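PDB 3VFZ: ECF RNA polymerase sigma factor SigD from Mycobacterium tuberculosis, which probably directs RNA polymerase to specific promoters as an initiation factor, the present chain being its -35 promoter-binding domain. Local coordinates for residues A[28-40]-A[67-79]. Numbering follows the deposited sequence.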
ATOM      1  N   LEU A  28      -5.382  -1.610 -10.176  1.00 38.42           N
ATOM      2  CA  LEU A  28      -4.843  -0.404  -9.563  1.00 42.54           C
ATOM      3  C   LEU A  28      -3.579  -0.710  -8.763  1.00 41.35           C
ATOM      4  O   LEU A  28      -2.558  -0.054  -8.938  1.00 44.91           O
ATOM      5  CB  LEU A  28      -5.881   0.256  -8.653  1.00 39.15           C
ATOM      6  CG  LEU A  28      -6.931   1.129  -9.329  1.00 50.13           C
ATOM      7  CD1 LEU A  28      -8.149   1.278  -8.431  1.00 55.32           C
ATOM      8  CD2 LEU A  28      -6.342   2.495  -9.687  1.00 48.56           C
ATOM      9  N   LEU A  29      -3.649  -1.702  -7.885  1.00 38.79           N
ATOM     10  CA  LEU A  29      -2.490  -2.060  -7.070  1.00 33.58           C
ATOM     11  C   LEU A  29      -1.299  -2.422  -7.955  1.00 46.15           C
ATOM     12  O   LEU A  29      -0.158  -2.135  -7.603  1.00 42.98           O
ATOM     13  CB  LEU A  29      -2.817  -3.208  -6.123  1.00 43.70           C
ATOM     14  CG  LEU A  29      -3.774  -2.882  -4.975  1.00 44.74           C
ATOM     15  CD1 LEU A  29      -3.868  -4.069  -4.053  1.00 49.94           C
ATOM     16  CD2 LEU A  29      -3.316  -1.642  -4.210  1.00 43.23           C
ATOM     17  N   GLU A  30      -1.563  -3.037  -9.105  1.00 42.63           N
ATOM     18  CA  GLU A  30      -0.486  -3.441 -10.016  1.00 50.21           C
ATOM     19  C   GLU A  30       0.241  -2.230 -10.604  1.00 47.88           C
ATOM     20  O   GLU A  30       1.252  -2.372 -11.286  1.00 49.56           O
ATOM     21  CB  GLU A  30      -1.009  -4.355 -11.132  1.00 56.22           C
ATOM     22  CG  GLU A  30      -1.260  -5.791 -10.698  1.00 72.58           C
ATOM     23  CD  GLU A  30      -1.482  -6.730 -11.875  1.00 86.67           C
ATOM     24  OE1 GLU A  30      -2.585  -6.705 -12.466  1.00 91.97           O
ATOM     25  OE2 GLU A  30      -0.551  -7.493 -12.210  1.00 90.57           O
ATOM     26  N   ILE A  31      -0.288  -1.042 -10.327  1.00 44.81           N
ATOM     27  CA  ILE A  31       0.304   0.214 -10.762  1.00 41.49           C
ATOM     28  C   ILE A  31       1.425   0.659  -9.801  1.00 49.84           C
ATOM     29  O   ILE A  31       2.309   1.434 -10.174  1.00 46.05           O
ATOM     30  CB  ILE A  31      -0.794   1.306 -10.836  1.00 59.72           C
ATOM     31  CG1 ILE A  31      -0.987   1.795 -12.271  1.00 68.08           C
ATOM     32  CG2 ILE A  31      -0.531   2.437  -9.845  1.00 54.24           C
ATOM     33  CD1 ILE A  31      -1.565   0.737 -13.191  1.00 74.71           C
ATOM     34  N   LEU A  32       1.378   0.154  -8.569  1.00 43.48           N
ATOM     35  CA  LEU A  32       2.318   0.521  -7.508  1.00 36.16           C
ATOM     36  C   LEU A  32       3.547  -0.379  -7.503  1.00 40.02           C
ATOM     37  O   LEU A  32       3.484  -1.515  -7.973  1.00 39.28           O
ATOM     38  CB  LEU A  32       1.639   0.359  -6.138  1.00 30.29           C
ATOM     39  CG  LEU A  32       0.363   1.147  -5.862  1.00 35.25           C
ATOM     40  CD1 LEU A  32      -0.220   0.750  -4.500  1.00 31.78           C
ATOM     41  CD2 LEU A  32       0.668   2.637  -5.934  1.00 39.98           C
ATOM     42  N   PRO A  33       4.660   0.116  -6.932  1.00 42.50           N
ATOM     43  CA  PRO A  33       5.808  -0.754  -6.642  1.00 47.38           C
ATOM     44  C   PRO A  33       5.348  -1.888  -5.739  1.00 44.07           C
ATOM     45  O   PRO A  33       4.452  -1.690  -4.906  1.00 32.58           O
ATOM     46  CB  PRO A  33       6.762   0.162  -5.867  1.00 48.79           C
ATOM     47  CG  PRO A  33       6.373   1.544  -6.263  1.00 50.24           C
ATOM     48  CD  PRO A  33       4.893   1.507  -6.507  1.00 41.32           C
ATOM     49  N   ALA A  34       5.947  -3.063  -5.907  1.00 35.35           N
ATOM     50  CA  ALA A  34       5.607  -4.224  -5.110  1.00 38.29           C
ATOM     51  C   ALA A  34       5.524  -3.912  -3.615  1.00 39.78           C
ATOM     52  O   ALA A  34       4.608  -4.359  -2.930  1.00 35.42           O
ATOM     53  CB  ALA A  34       6.628  -5.351  -5.364  1.00 39.02           C
ATOM     54  N   LYS A  35       6.485  -3.144  -3.114  1.00 41.10           N
ATOM     55  CA  LYS A  35       6.587  -2.891  -1.680  1.00 44.19           C
ATOM     56  C   LYS A  35       5.385  -2.113  -1.160  1.00 36.11           C
ATOM     57  O   LYS A  35       4.917  -2.338  -0.049  1.00 32.41           O
ATOM     58  CB  LYS A  35       7.878  -2.129  -1.370  1.00 54.52           C
ATOM     59  CG  LYS A  35       7.974  -1.630   0.058  1.00 66.50           C
ATOM     60  CD  LYS A  35       9.355  -1.881   0.633  1.00 76.49           C
ATOM     61  CE  LYS A  35       9.666  -3.368   0.641  1.00 83.89           C
ATOM     62  NZ  LYS A  35      11.027  -3.669   1.168  1.00 89.18           N
ATOM     63  N   GLN A  36       4.898  -1.192  -1.978  1.00 23.48           N
ATOM     64  CA  GLN A  36       3.749  -0.387  -1.612  1.00 20.50           C
ATOM     65  C   GLN A  36       2.471  -1.230  -1.658  1.00 26.51           C
ATOM     66  O   GLN A  36       1.593  -1.064  -0.821  1.00 26.67           O
ATOM     67  CB  GLN A  36       3.646   0.845  -2.521  1.00 27.67           C
ATOM     68  CG  GLN A  36       4.768   1.867  -2.293  1.00 36.45           C
ATOM     69  CD  GLN A  36       4.713   3.041  -3.266  1.00 36.74           C
ATOM     70  OE1 GLN A  36       3.698   3.281  -3.913  1.00 33.18           O
ATOM     71  NE2 GLN A  36       5.815   3.772  -3.373  1.00 36.12           N
ATOM     72  N   ARG A  37       2.365  -2.140  -2.623  1.00 32.07           N
ATOM     73  CA  ARG A  37       1.201  -3.026  -2.682  1.00 33.14           C
ATOM     74  C   ARG A  37       1.142  -3.859  -1.418  1.00 29.36           C
ATOM     75  O   ARG A  37       0.098  -3.994  -0.781  1.00 29.03           O
ATOM     76  CB  ARG A  37       1.281  -3.962  -3.886  1.00 33.93           C
ATOM     77  CG  ARG A  37       1.129  -3.276  -5.222  1.00 43.40           C
ATOM     78  CD  ARG A  37       1.598  -4.178  -6.363  1.00 46.17           C
ATOM     79  NE  ARG A  37       0.794  -5.393  -6.474  1.00 50.75           N
ATOM     80  CZ  ARG A  37       1.026  -6.357  -7.364  1.00 61.34           C
ATOM     81  NH1 ARG A  37       2.044  -6.241  -8.209  1.00 57.40           N
ATOM     82  NH2 ARG A  37       0.250  -7.437  -7.409  1.00 60.73           N
ATOM     83  N   GLU A  38       2.292  -4.422  -1.071  1.00 27.98           N
ATOM     84  CA  GLU A  38       2.428  -5.257   0.095  1.00 26.05           C
ATOM     85  C   GLU A  38       2.032  -4.500   1.357  1.00 26.45           C
ATOM     86  O   GLU A  38       1.283  -5.003   2.195  1.00 23.56           O
ATOM     87  CB  GLU A  38       3.888  -5.709   0.176  1.00 29.43           C
ATOM     88  CG  GLU A  38       4.282  -6.332   1.469  1.00 33.21           C
ATOM     89  CD  GLU A  38       5.739  -6.739   1.450  1.00 43.04           C
ATOM     90  OE1 GLU A  38       6.584  -5.919   1.014  1.00 36.96           O
ATOM     91  OE2 GLU A  38       6.027  -7.881   1.850  1.00 46.36           O
ATOM     92  N   ILE A  39       2.528  -3.273   1.489  1.00 25.83           N
ATOM     93  CA  ILE A  39       2.210  -2.445   2.657  1.00 23.46           C
ATOM     94  C   ILE A  39       0.714  -2.145   2.765  1.00 25.85           C
ATOM     95  O   ILE A  39       0.117  -2.285   3.836  1.00 22.34           O
ATOM     96  CB  ILE A  39       3.059  -1.131   2.663  1.00 24.52           C
ATOM     97  CG1 ILE A  39       4.472  -1.468   3.130  1.00 27.00           C
ATOM     98  CG2 ILE A  39       2.440  -0.083   3.557  1.00 25.29           C
ATOM     99  CD1 ILE A  39       5.486  -0.349   2.871  1.00 34.67           C
ATOM    100  N   LEU A  40       0.099  -1.735   1.661  1.00 24.01           N
ATOM    101  CA  LEU A  40      -1.329  -1.403   1.697  1.00 20.80           C
ATOM    102  C   LEU A  40      -2.176  -2.623   2.033  1.00 19.84           C
ATOM    103  O   LEU A  40      -3.114  -2.523   2.821  1.00 25.18           O
ATOM    104  CB  LEU A  40      -1.802  -0.788   0.379  1.00 21.41           C
ATOM    105  CG  LEU A  40      -1.271   0.608   0.041  1.00 26.11           C
ATOM    106  CD1 LEU A  40      -2.043   1.198  -1.150  1.00 28.65           C
ATOM    107  CD2 LEU A  40      -1.415   1.525   1.255  1.00 32.20           C
ATOM    108  N   ALA A  67       6.108   5.253   2.348  1.00 26.37           N
ATOM    109  CA  ALA A  67       5.558   4.406   1.297  1.00 25.02           C
ATOM    110  C   ALA A  67       4.034   4.518   1.215  1.00 24.73           C
ATOM    111  O   ALA A  67       3.464   4.459   0.131  1.00 27.93           O
ATOM    112  CB  ALA A  67       5.964   2.940   1.545  1.00 30.16           C
ATOM    113  N   GLN A  68       3.375   4.630   2.368  1.00 28.05           N
ATOM    114  CA  GLN A  68       1.913   4.794   2.410  1.00 28.24           C
ATOM    115  C   GLN A  68       1.528   6.074   1.698  1.00 25.43           C
ATOM    116  O   GLN A  68       0.659   6.078   0.833  1.00 26.89           O
ATOM    117  CB  GLN A  68       1.418   4.867   3.861  1.00 26.08           C
ATOM    118  CG  GLN A  68       1.425   3.523   4.561  1.00 30.07           C
ATOM    119  CD  GLN A  68       1.019   3.628   6.023  1.00 35.57           C
ATOM    120  OE1 GLN A  68       0.845   4.723   6.567  1.00 41.23           O
ATOM    121  NE2 GLN A  68       0.861   2.491   6.658  1.00 31.22           N
ATOM    122  N   HIS A  69       2.209   7.153   2.059  1.00 27.59           N
ATOM    123  CA  HIS A  69       1.969   8.456   1.435  1.00 29.40           C
ATOM    124  C   HIS A  69       2.167   8.393  -0.076  1.00 26.95           C
ATOM    125  O   HIS A  69       1.316   8.854  -0.840  1.00 31.36           O
ATOM    126  CB  HIS A  69       2.871   9.530   2.050  1.00 40.34           C
ATOM    127  CG  HIS A  69       2.430   9.980   3.407  1.00 52.95           C
ATOM    128  ND1 HIS A  69       1.214  10.593   3.628  1.00 62.18           N
ATOM    129  CD2 HIS A  69       3.047   9.922   4.612  1.00 56.68           C
ATOM    130  CE1 HIS A  69       1.097  10.885   4.912  1.00 67.21           C
ATOM    131  NE2 HIS A  69       2.196  10.488   5.531  1.00 65.29           N
ATOM    132  N   ARG A  70       3.283   7.815  -0.515  1.00 26.60           N
ATOM    133  CA  ARG A  70       3.555   7.719  -1.948  1.00 28.52           C
ATOM    134  C   ARG A  70       2.485   6.879  -2.652  1.00 35.06           C
ATOM    135  O   ARG A  70       2.048   7.206  -3.759  1.00 29.19           O
ATOM    136  CB  ARG A  70       4.937   7.121  -2.193  1.00 29.50           C
ATOM    137  CG  ARG A  70       6.061   8.004  -1.646  1.00 42.01           C
ATOM    138  CD  ARG A  70       7.393   7.709  -2.284  1.00 61.22           C
ATOM    139  NE  ARG A  70       8.481   8.447  -1.638  1.00 81.73           N
ATOM    140  CZ  ARG A  70       8.581   9.776  -1.603  1.00 90.57           C
ATOM    141  NH1 ARG A  70       7.654  10.537  -2.170  1.00 91.93           N
ATOM    142  NH2 ARG A  70       9.613  10.345  -0.992  1.00 92.02           N
ATOM    143  N   ALA A  71       2.073   5.795  -2.007  1.00 30.19           N
ATOM    144  CA  ALA A  71       1.046   4.922  -2.583  1.00 33.72           C
ATOM    145  C   ALA A  71      -0.304   5.607  -2.745  1.00 31.03           C
ATOM    146  O   ALA A  71      -0.933   5.512  -3.794  1.00 28.49           O
ATOM    147  CB  ALA A  71       0.886   3.651  -1.752  1.00 27.88           C
ATOM    148  N   LEU A  72      -0.781   6.270  -1.698  1.00 28.12           N
ATOM    149  CA  LEU A  72      -2.102   6.886  -1.783  1.00 30.84           C
ATOM    150  C   LEU A  72      -2.128   7.976  -2.851  1.00 29.19           C
ATOM    151  O   LEU A  72      -3.149   8.186  -3.516  1.00 28.87           O
ATOM    152  CB  LEU A  72      -2.536   7.446  -0.434  1.00 33.44           C
ATOM    153  CG  LEU A  72      -2.707   6.409   0.674  1.00 39.68           C
ATOM    154  CD1 LEU A  72      -3.575   6.969   1.773  1.00 42.72           C
ATOM    155  CD2 LEU A  72      -3.309   5.130   0.127  1.00 43.07           C
ATOM    156  N   GLN A  73      -1.002   8.661  -3.015  1.00 26.21           N
ATOM    157  CA  GLN A  73      -0.913   9.716  -4.012  1.00 31.16           C
ATOM    158  C   GLN A  73      -1.000   9.152  -5.434  1.00 31.78           C
ATOM    159  O   GLN A  73      -1.705   9.712  -6.279  1.00 32.82           O
ATOM    160  CB  GLN A  73       0.364  10.543  -3.833  1.00 41.63           C
ATOM    161  CG  GLN A  73       0.466  11.719  -4.791  1.00 48.42           C
ATOM    162  CD  GLN A  73      -0.684  12.696  -4.621  1.00 56.28           C
ATOM    163  OE1 GLN A  73      -1.532  12.842  -5.506  1.00 58.84           O
ATOM    164  NE2 GLN A  73      -0.724  13.361  -3.475  1.00 60.09           N
ATOM    165  N   ARG A  74      -0.286   8.058  -5.698  1.00 29.28           N
ATOM    166  CA  ARG A  74      -0.351   7.400  -7.004  1.00 30.35           C
ATOM    167  C   ARG A  74      -1.762   6.874  -7.247  1.00 29.85           C
ATOM    168  O   ARG A  74      -2.314   7.032  -8.333  1.00 32.97           O
ATOM    169  CB  ARG A  74       0.650   6.233  -7.105  1.00 31.52           C
ATOM    170  CG  ARG A  74       2.112   6.624  -7.231  1.00 55.04           C
ATOM    171  CD  ARG A  74       2.996   5.370  -7.112  1.00 70.86           C
ATOM    172  NE  ARG A  74       3.932   5.195  -8.226  1.00 79.25           N
ATOM    173  CZ  ARG A  74       3.579   4.904  -9.478  1.00 84.19           C
ATOM    174  NH1 ARG A  74       2.299   4.773  -9.806  1.00 82.94           N
ATOM    175  NH2 ARG A  74       4.511   4.759 -10.412  1.00 87.80           N
ATOM    176  N   LEU A  75      -2.350   6.257  -6.229  1.00 27.65           N
ATOM    177  CA  LEU A  75      -3.710   5.756  -6.356  1.00 24.14           C
ATOM    178  C   LEU A  75      -4.681   6.894  -6.609  1.00 34.41           C
ATOM    179  O   LEU A  75      -5.539   6.795  -7.482  1.00 30.29           O
ATOM    180  CB  LEU A  75      -4.135   4.997  -5.102  1.00 23.01           C
ATOM    181  CG  LEU A  75      -3.307   3.725  -4.888  1.00 28.56           C
ATOM    182  CD1 LEU A  75      -3.673   3.108  -3.567  1.00 28.21           C
ATOM    183  CD2 LEU A  75      -3.569   2.755  -6.033  1.00 31.76           C
ATOM    184  N   LYS A  76      -4.567   7.960  -5.825  1.00 31.01           N
ATOM    185  CA  LYS A  76      -5.487   9.075  -5.987  1.00 29.21           C
ATOM    186  C   LYS A  76      -5.382   9.589  -7.422  1.00 32.87           C
ATOM    187  O   LYS A  76      -6.396   9.822  -8.069  1.00 39.57           O
ATOM    188  CB  LYS A  76      -5.198  10.194  -4.990  1.00 29.55           C
ATOM    189  CG  LYS A  76      -6.176  11.374  -5.075  1.00 37.93           C
ATOM    190  CD  LYS A  76      -5.850  12.438  -4.020  1.00 44.06           C
ATOM    191  CE  LYS A  76      -6.750  13.680  -4.155  1.00 45.54           C
ATOM    192  NZ  LYS A  76      -6.670  14.258  -5.519  1.00 51.11           N
ATOM    193  N   ASP A  77      -4.157   9.748  -7.916  1.00 30.42           N
ATOM    194  CA  ASP A  77      -3.932  10.163  -9.306  1.00 31.14           C
ATOM    195  C   ASP A  77      -4.740   9.318 -10.296  1.00 35.65           C
ATOM    196  O   ASP A  77      -5.470   9.864 -11.140  1.00 37.97           O
ATOM    197  CB  ASP A  77      -2.439  10.067  -9.681  1.00 32.87           C
ATOM    198  CG  ASP A  77      -1.609  11.224  -9.116  1.00 42.95           C
ATOM    199  OD1 ASP A  77      -2.196  12.154  -8.526  1.00 43.29           O
ATOM    200  OD2 ASP A  77      -0.370  11.209  -9.281  1.00 42.30           O
ATOM    201  N   GLU A  78      -4.585   7.994 -10.200  1.00 31.33           N
ATOM    202  CA  GLU A  78      -5.242   7.049 -11.110  1.00 36.90           C
ATOM    203  C   GLU A  78      -6.748   7.165 -11.021  1.00 39.98           C
ATOM    204  O   GLU A  78      -7.433   7.258 -12.038  1.00 43.28           O
ATOM    205  CB  GLU A  78      -4.852   5.598 -10.795  1.00 40.79           C
ATOM    206  CG  GLU A  78      -3.431   5.241 -11.131  1.00 43.31           C
ATOM    207  CD  GLU A  78      -3.147   5.262 -12.632  1.00 49.44           C
ATOM    208  OE1 GLU A  78      -4.065   4.976 -13.432  1.00 47.12           O
ATOM    209  OE2 GLU A  78      -1.992   5.559 -13.005  1.00 51.01           O
ATOM    210  N   ILE A  79      -7.262   7.155  -9.798  1.00 36.83           N
ATOM    211  CA  ILE A  79      -8.707   7.209  -9.584  1.00 41.66           C
ATOM    212  C   ILE A  79      -9.307   8.485 -10.145  1.00 42.43           C
ATOM    213  O   ILE A  79     -10.314   8.451 -10.859  1.00 49.13           O
ATOM    214  CB  ILE A  79      -9.061   7.094  -8.095  1.00 39.59           C
ATOM    215  CG1 ILE A  79      -8.577   5.759  -7.547  1.00 37.98           C
ATOM    216  CG2 ILE A  79     -10.576   7.227  -7.896  1.00 43.43           C
ATOM    217  CD1 ILE A  79      -8.522   5.704  -6.036  1.00 44.03           C
TER
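Q36 holds CG beside its backbone N (chi1 -69°) and stays extended beyond it, which lays its amide flat along helix 61-80. The side chain is a knob in the hole formed by A67, R70, A71 and R74. Q36 OE1 lies 3.4 Å from A71 CA, and Q36 NE2 lies 3.7 Å from R70 CB. R74 bends at chi3 (126°), which brings its guanidinium to the loop between helices 21-29 and 34-46. The carbonyl O of I31 sits over one face of that group, 3.4 Å from R74 NH1, at an angle too poor for a hydrogen bond. L32 CD2 packs alongside the aliphatic part of R74, 3.8 Å from CD. Both segments belong to sigma-70 domain 4. The first turns of helix 61-80 form the second helix of the predicted helix-turn-helix, probably the one that recognises the -35 element. Its later turns pack against the loop and the end of helix 21-29. The axes of 34-40 and 67-79 cross at -98° and come within 9.4 Å. On this crossing L40 CD1 presses on L75 CD1 at 3.5 Å, a tight carbon pair, and also meets the methyl of A71. I39 CD1 touches A67 CB at 3.6 Å, and I39 also packs on T53 of helix 50-57, the other helix of the motif. At the far end L28 CD2 lies 3.6 Å from E78 CB, the two side chains passing in opposite directions.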